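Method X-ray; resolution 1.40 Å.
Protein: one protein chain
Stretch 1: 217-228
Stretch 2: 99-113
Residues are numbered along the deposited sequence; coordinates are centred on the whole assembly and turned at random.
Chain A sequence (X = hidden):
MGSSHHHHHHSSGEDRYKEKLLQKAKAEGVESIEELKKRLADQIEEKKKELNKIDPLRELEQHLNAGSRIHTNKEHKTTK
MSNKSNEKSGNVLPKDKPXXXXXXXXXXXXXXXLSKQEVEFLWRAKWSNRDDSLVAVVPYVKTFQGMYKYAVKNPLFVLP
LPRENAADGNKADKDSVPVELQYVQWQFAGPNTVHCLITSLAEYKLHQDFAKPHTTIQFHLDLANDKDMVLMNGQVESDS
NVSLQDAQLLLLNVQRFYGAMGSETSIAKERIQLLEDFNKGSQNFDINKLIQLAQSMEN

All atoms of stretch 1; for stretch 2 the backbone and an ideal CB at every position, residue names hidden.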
# COMPACT_ATOMS: atom_id res chain seq x y z
N ILE A 217 -4.99 0.76 -3.41
CA ILE A 217 -3.85 0.12 -4.05
C ILE A 217 -4.11 -1.38 -4.06
O ILE A 217 -4.50 -1.94 -3.04
CB ILE A 217 -2.54 0.45 -3.31
CG1 ILE A 217 -2.36 2.00 -3.16
CG2 ILE A 217 -1.39 -0.21 -4.00
CD1 ILE A 217 -1.35 2.43 -2.19
N GLN A 218 -3.85 -2.01 -5.23
CA GLN A 218 -3.91 -3.45 -5.32
C GLN A 218 -2.48 -3.98 -5.53
O GLN A 218 -1.74 -3.39 -6.34
CB GLN A 218 -4.74 -3.96 -6.51
CG GLN A 218 -6.23 -3.54 -6.49
CD GLN A 218 -6.95 -4.39 -7.54
OE1 GLN A 218 -6.72 -4.10 -8.75
NE2 GLN A 218 -7.73 -5.40 -7.13
N PHE A 219 -2.19 -5.07 -4.80
CA PHE A 219 -0.97 -5.84 -5.03
C PHE A 219 -1.37 -7.21 -5.52
O PHE A 219 -2.12 -7.89 -4.83
CB PHE A 219 -0.16 -5.95 -3.74
CG PHE A 219 0.38 -4.63 -3.25
CD1 PHE A 219 1.63 -4.14 -3.64
CD2 PHE A 219 -0.37 -3.88 -2.35
CE1 PHE A 219 2.16 -2.93 -3.19
CE2 PHE A 219 0.13 -2.66 -1.89
CZ PHE A 219 1.39 -2.21 -2.28
N HIS A 220 -0.89 -7.56 -6.71
CA HIS A 220 -1.25 -8.85 -7.30
C HIS A 220 -0.11 -9.82 -7.13
O HIS A 220 1.00 -9.49 -7.56
CB HIS A 220 -1.52 -8.66 -8.81
CG HIS A 220 -2.66 -7.70 -8.97
ND1 HIS A 220 -3.97 -8.07 -8.78
CD2 HIS A 220 -2.62 -6.38 -9.31
CE1 HIS A 220 -4.72 -7.00 -8.99
NE2 HIS A 220 -3.94 -5.94 -9.31
N LEU A 221 -0.34 -10.97 -6.55
CA LEU A 221 0.72 -11.93 -6.21
C LEU A 221 0.76 -13.13 -7.13
O LEU A 221 1.48 -14.09 -6.89
CB LEU A 221 0.47 -12.44 -4.76
CG LEU A 221 0.26 -11.35 -3.70
CD1 LEU A 221 0.18 -12.07 -2.35
CD2 LEU A 221 1.31 -10.27 -3.74
N ASP A 222 -0.03 -13.13 -8.20
CA ASP A 222 -0.22 -14.24 -9.10
C ASP A 222 1.11 -14.70 -9.71
O ASP A 222 1.21 -15.90 -10.07
CB ASP A 222 -1.19 -13.85 -10.23
CG ASP A 222 -2.48 -13.27 -9.68
OD1 ASP A 222 -3.55 -13.91 -9.97
OD2 ASP A 222 -2.51 -12.18 -9.03
N LEU A 223 2.08 -13.80 -9.89
CA LEU A 223 3.36 -14.17 -10.50
C LEU A 223 4.45 -14.28 -9.46
O LEU A 223 5.67 -14.35 -9.76
CB LEU A 223 3.75 -13.08 -11.52
CG LEU A 223 2.67 -12.84 -12.56
CD1 LEU A 223 3.17 -11.80 -13.59
CD2 LEU A 223 2.23 -14.14 -13.18
N ALA A 224 4.08 -14.26 -8.18
CA ALA A 224 5.08 -14.25 -7.13
C ALA A 224 5.85 -15.57 -7.12
O ALA A 224 7.07 -15.60 -7.01
CB ALA A 224 4.45 -14.02 -5.76
N ASN A 225 5.15 -16.70 -7.24
CA ASN A 225 5.88 -17.98 -7.17
C ASN A 225 6.69 -18.23 -8.42
O ASN A 225 7.80 -18.77 -8.39
CB ASN A 225 4.83 -19.07 -6.92
CG ASN A 225 4.31 -19.02 -5.49
OD1 ASN A 225 5.05 -18.62 -4.57
ND2 ASN A 225 3.05 -19.38 -5.25
N ASP A 226 6.23 -17.87 -9.60
CA ASP A 226 7.00 -18.24 -10.79
C ASP A 226 8.04 -17.19 -11.18
O ASP A 226 9.08 -17.60 -11.75
CB ASP A 226 6.16 -18.44 -12.04
CG ASP A 226 4.81 -19.06 -11.86
OD1 ASP A 226 4.69 -20.30 -11.67
OD2 ASP A 226 3.81 -18.30 -11.92
N LYS A 227 7.72 -15.93 -10.92
CA LYS A 227 8.63 -14.88 -11.39
C LYS A 227 9.14 -14.00 -10.26
O LYS A 227 9.85 -13.04 -10.54
CB LYS A 227 7.94 -13.96 -12.40
CG LYS A 227 7.70 -14.64 -13.75
CD LYS A 227 6.94 -13.70 -14.70
CE LYS A 227 7.40 -14.01 -16.12
NZ LYS A 227 6.68 -15.25 -16.57
N ASP A 228 8.77 -14.30 -9.00
CA ASP A 228 9.21 -13.48 -7.88
C ASP A 228 8.88 -11.99 -8.04
O ASP A 228 9.63 -11.11 -7.64
CB ASP A 228 10.73 -13.67 -7.67
CG ASP A 228 11.16 -13.15 -6.32
OD1 ASP A 228 10.42 -13.15 -5.31
OD2 ASP A 228 12.32 -12.67 -6.26
N UNK A 99 -13.85 -8.33 -6.64
CA UNK A 99 -12.66 -7.51 -6.86
C UNK A 99 -11.97 -8.03 -8.11
O UNK A 99 -12.12 -9.22 -8.46
CB UNK A 99 -11.72 -7.54 -5.65
N UNK A 100 -11.24 -7.13 -8.74
CA UNK A 100 -10.52 -7.52 -9.95
C UNK A 100 -9.21 -8.18 -9.57
O UNK A 100 -8.53 -7.72 -8.64
CB UNK A 100 -10.27 -6.31 -10.86
N UNK A 101 -8.88 -9.25 -10.24
CA UNK A 101 -7.59 -9.88 -10.07
C UNK A 101 -6.67 -9.62 -11.26
O UNK A 101 -7.13 -8.95 -12.21
CB UNK A 101 -7.77 -11.39 -9.86
N UNK A 102 -5.44 -10.11 -11.17
CA UNK A 102 -4.51 -9.79 -12.25
C UNK A 102 -5.07 -10.22 -13.60
O UNK A 102 -4.89 -9.46 -14.58
CB UNK A 102 -3.16 -10.46 -12.00
N UNK A 103 -5.72 -11.40 -13.62
CA UNK A 103 -6.24 -11.90 -14.92
C UNK A 103 -7.24 -10.97 -15.58
O UNK A 103 -7.45 -10.98 -16.80
CB UNK A 103 -6.90 -13.27 -14.73
N UNK A 104 -7.94 -10.14 -14.78
CA UNK A 104 -8.86 -9.16 -15.34
C UNK A 104 -8.16 -8.01 -16.04
O UNK A 104 -8.77 -7.26 -16.82
CB UNK A 104 -9.76 -8.61 -14.23
N UNK A 105 -6.87 -7.81 -15.80
CA UNK A 105 -6.11 -6.74 -16.43
C UNK A 105 -5.17 -7.27 -17.50
O UNK A 105 -5.04 -6.66 -18.57
CB UNK A 105 -5.32 -5.97 -15.38
N UNK A 106 -4.49 -8.38 -17.20
CA UNK A 106 -3.56 -9.03 -18.13
C UNK A 106 -3.86 -10.53 -18.09
O UNK A 106 -3.73 -11.08 -16.97
CB UNK A 106 -2.10 -8.74 -17.77
N UNK A 107 -4.22 -11.18 -19.16
CA UNK A 107 -4.60 -12.58 -19.08
C UNK A 107 -3.40 -13.45 -18.73
O UNK A 107 -2.35 -13.49 -19.40
CB UNK A 107 -5.22 -13.04 -20.40
N UNK A 108 -3.56 -14.18 -17.64
CA UNK A 108 -2.41 -14.95 -17.18
C UNK A 108 -1.97 -15.98 -18.20
O UNK A 108 -0.77 -16.21 -18.33
CB UNK A 108 -2.73 -15.64 -15.85
N UNK A 109 -2.94 -16.59 -18.87
CA UNK A 109 -2.60 -17.70 -19.77
C UNK A 109 -1.94 -17.11 -21.00
O UNK A 109 -1.25 -17.78 -21.76
CB UNK A 109 -3.83 -18.52 -20.15
N UNK A 110 -2.11 -15.80 -21.18
CA UNK A 110 -1.42 -15.16 -22.30
C UNK A 110 -0.01 -14.71 -21.90
O UNK A 110 0.87 -14.74 -22.74
CB UNK A 110 -2.23 -13.96 -22.81
N UNK A 111 0.22 -14.31 -20.66
CA UNK A 111 1.52 -13.79 -20.28
C UNK A 111 2.46 -14.84 -19.69
O UNK A 111 3.59 -14.48 -19.28
CB UNK A 111 1.33 -12.65 -19.27
N UNK A 112 2.09 -16.12 -19.64
CA UNK A 112 2.93 -17.04 -18.89
C UNK A 112 4.35 -17.20 -19.40
O UNK A 112 5.22 -17.42 -18.54
CB UNK A 112 2.26 -18.42 -18.87
N UNK A 113 4.61 -17.13 -20.71
CA UNK A 113 5.99 -17.37 -21.16
C UNK A 113 6.72 -16.05 -21.36
O UNK A 113 7.87 -16.10 -21.83
CB UNK A 113 6.00 -18.18 -22.46

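Position 99 lies in extended backbone, its ideal CB 4.8 Å from Gln 218 NE2. CA-to-CB points toward stretch 1, but little lies close, so many side chains would suit. It is Tyr 99, which barely touches stretch 1.

At position 100 the main chain does the work. Gln 218 NE2 donates a hydrogen bond to the carbonyl O of position 100, 2.9 Å away. CA-to-CB points sideways into open space, so a polar or charged residue fits. The residue is Lys 100, and its end leads away.

Position 101 points away, so stretch 1 asks little of it. Its ideal CB is still 4.9 Å from Asp 222 OD1, and a small polar residue could reach that carboxylate through water. Thr 101 does so. Its OG1 lies 2.9 Å from water 1, which donates to Asp 222 OD1 and accepts from the backbone N of position 103.

Position 102 comes closest in backbone, its CA 6.0 Å from that of His 220. Its ideal CB is 4.0 Å from His 220 CB and 3.5 Å from Asp 222 OD2. CA-to-CB points toward stretch 1, with Leu 223 in range of a longer side chain. Leu, Ile or Met are plausible. Leu 102 is found, with chi1 t and chi2 p; its CD2 packs 4.0 Å from Leu 223 CG. Its backbone N is 3.5 Å from His 220 ND1, at too poor an angle for a hydrogen bond. Water 2 bridges instead: it accepts from Leu 102 N, bonds His 220 ND1 and donates to Asp 222 OD2.

Positions 103 and 104 have helical angles and no stretch 1 atom near their ideal CB atoms. Polar residues suit both. Asp 103 OD1 accepts from the backbone N of position 108, and Asp 104 OD2 from Thr 101 N.

Position 105 points toward stretch 1, but its ideal CB has nothing of it within 5.5 Å. Only a long side chain could reach Gln 218 OE1, an acceptor; Tyr, Lys or Arg could be considered. Tyr 105 donates from OH to Gln 218 OE1 at 2.7 Å. Its ring sits obliquely to that of His 220, the planes at 76°.

Positions 106 and 107 are out of reach, so stretch 1 does not choose. They are Leu 106 and Lys 107.

Position 108 points toward stretch 1 from a distance. A long donor could suit the Asp 222 carboxylate, an aliphatic chain Leu 223. Leu 108 brings CD1 to 3.9 Å from Asp 222 OD1.

Positions 109 and 110 are also out of reach, so any side chain would do. Asp 109 and Lys 110 are both poorly ordered.

Position 111 faces Leu 223, which favours a branched or long apolar residue. Ile 111 CD1 lies 4.3 Å from Leu 223 CD1. Its carbonyl O accepts from water 3, which accepts from Lys 227 NZ.

Position 112 points sideways and 113 away; stretch 1 chooses neither side chain. The end of Lys 112 leads away, while Lys 112 O is 3.3 Å from Lys 227 NZ. Asp 113 follows.

Stretch 2 99-113: YKTLDDYLKLDKIKD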
# COMPACT_ATOMS: atom_id res chain seq x y z
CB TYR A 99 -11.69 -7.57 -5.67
CG TYR A 99 -11.33 -9.00 -5.33
CD1 TYR A 99 -10.20 -9.61 -5.85
CD2 TYR A 99 -12.15 -9.74 -4.47
CE1 TYR A 99 -9.84 -10.91 -5.57
CE2 TYR A 99 -11.79 -11.04 -4.18
CZ TYR A 99 -10.65 -11.62 -4.71
OH TYR A 99 -10.31 -12.93 -4.42
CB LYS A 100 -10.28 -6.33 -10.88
CG LYS A 100 -11.64 -5.89 -11.40
CD LYS A 100 -11.52 -5.06 -12.64
CE LYS A 100 -12.87 -4.41 -12.91
NZ LYS A 100 -12.66 -3.04 -13.42
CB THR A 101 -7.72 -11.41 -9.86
OG1 THR A 101 -8.14 -12.01 -11.08
CG2 THR A 101 -8.73 -11.71 -8.77
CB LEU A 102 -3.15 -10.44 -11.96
CG LEU A 102 -2.08 -10.11 -13.02
CD1 LEU A 102 -1.89 -8.59 -13.22
CD2 LEU A 102 -0.77 -10.73 -12.62
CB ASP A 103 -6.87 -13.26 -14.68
CG ASP A 103 -7.15 -14.04 -15.95
OD1 ASP A 103 -6.23 -14.36 -16.73
OD2 ASP A 103 -8.35 -14.33 -16.14
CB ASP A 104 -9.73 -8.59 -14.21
CG ASP A 104 -10.63 -9.65 -13.59
OD1 ASP A 104 -11.29 -10.40 -14.39
OD2 ASP A 104 -10.71 -9.77 -12.35
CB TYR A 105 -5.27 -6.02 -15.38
CG TYR A 105 -6.04 -5.41 -14.23
CD1 TYR A 105 -7.07 -4.51 -14.44
CD2 TYR A 105 -5.69 -5.71 -12.92
CE1 TYR A 105 -7.79 -3.92 -13.38
CE2 TYR A 105 -6.39 -5.14 -11.85
CZ TYR A 105 -7.41 -4.27 -12.07
OH TYR A 105 -8.09 -3.69 -11.01
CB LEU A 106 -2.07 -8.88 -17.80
CG LEU A 106 -1.50 -7.48 -17.71
CD1 LEU A 106 -0.05 -7.54 -17.21
CD2 LEU A 106 -1.58 -6.77 -19.05
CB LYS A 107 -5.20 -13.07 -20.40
CG LYS A 107 -6.55 -12.40 -20.72
CD LYS A 107 -7.58 -12.66 -19.64
CE LYS A 107 -8.79 -11.75 -19.68
NZ LYS A 107 -8.72 -10.48 -18.90
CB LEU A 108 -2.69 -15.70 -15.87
CG LEU A 108 -3.20 -14.81 -14.74
CD1 LEU A 108 -3.49 -15.63 -13.49
CD2 LEU A 108 -2.16 -13.73 -14.49
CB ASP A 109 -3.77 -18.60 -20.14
CG ASP A 109 -5.04 -18.05 -20.73
OD1 ASP A 109 -5.33 -16.84 -20.55
OD2 ASP A 109 -5.84 -18.76 -21.39
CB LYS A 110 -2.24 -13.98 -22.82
CG LYS A 110 -3.69 -14.29 -23.12
CD LYS A 110 -3.93 -14.85 -24.51
CE LYS A 110 -4.99 -14.07 -25.27
NZ LYS A 110 -4.98 -14.30 -26.75
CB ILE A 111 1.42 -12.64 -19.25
CG1 ILE A 111 0.83 -13.05 -17.89
CG2 ILE A 111 0.64 -11.44 -19.76
CD1 ILE A 111 0.64 -11.81 -17.04
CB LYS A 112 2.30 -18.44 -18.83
CG LYS A 112 0.90 -18.44 -19.41
CD LYS A 112 0.90 -19.32 -20.65
CE LYS A 112 0.04 -20.57 -20.48
NZ LYS A 112 -1.07 -20.66 -21.47
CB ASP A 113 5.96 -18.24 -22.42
CG ASP A 113 5.69 -19.71 -21.98
OD1 ASP A 113 6.46 -20.31 -21.15
OD2 ASP A 113 4.66 -20.21 -22.44
O HOH W 1 -5.71 -13.45 -11.59
O HOH W 2 -4.64 -10.67 -8.37
O HOH W 3 4.09 -14.43 -16.56
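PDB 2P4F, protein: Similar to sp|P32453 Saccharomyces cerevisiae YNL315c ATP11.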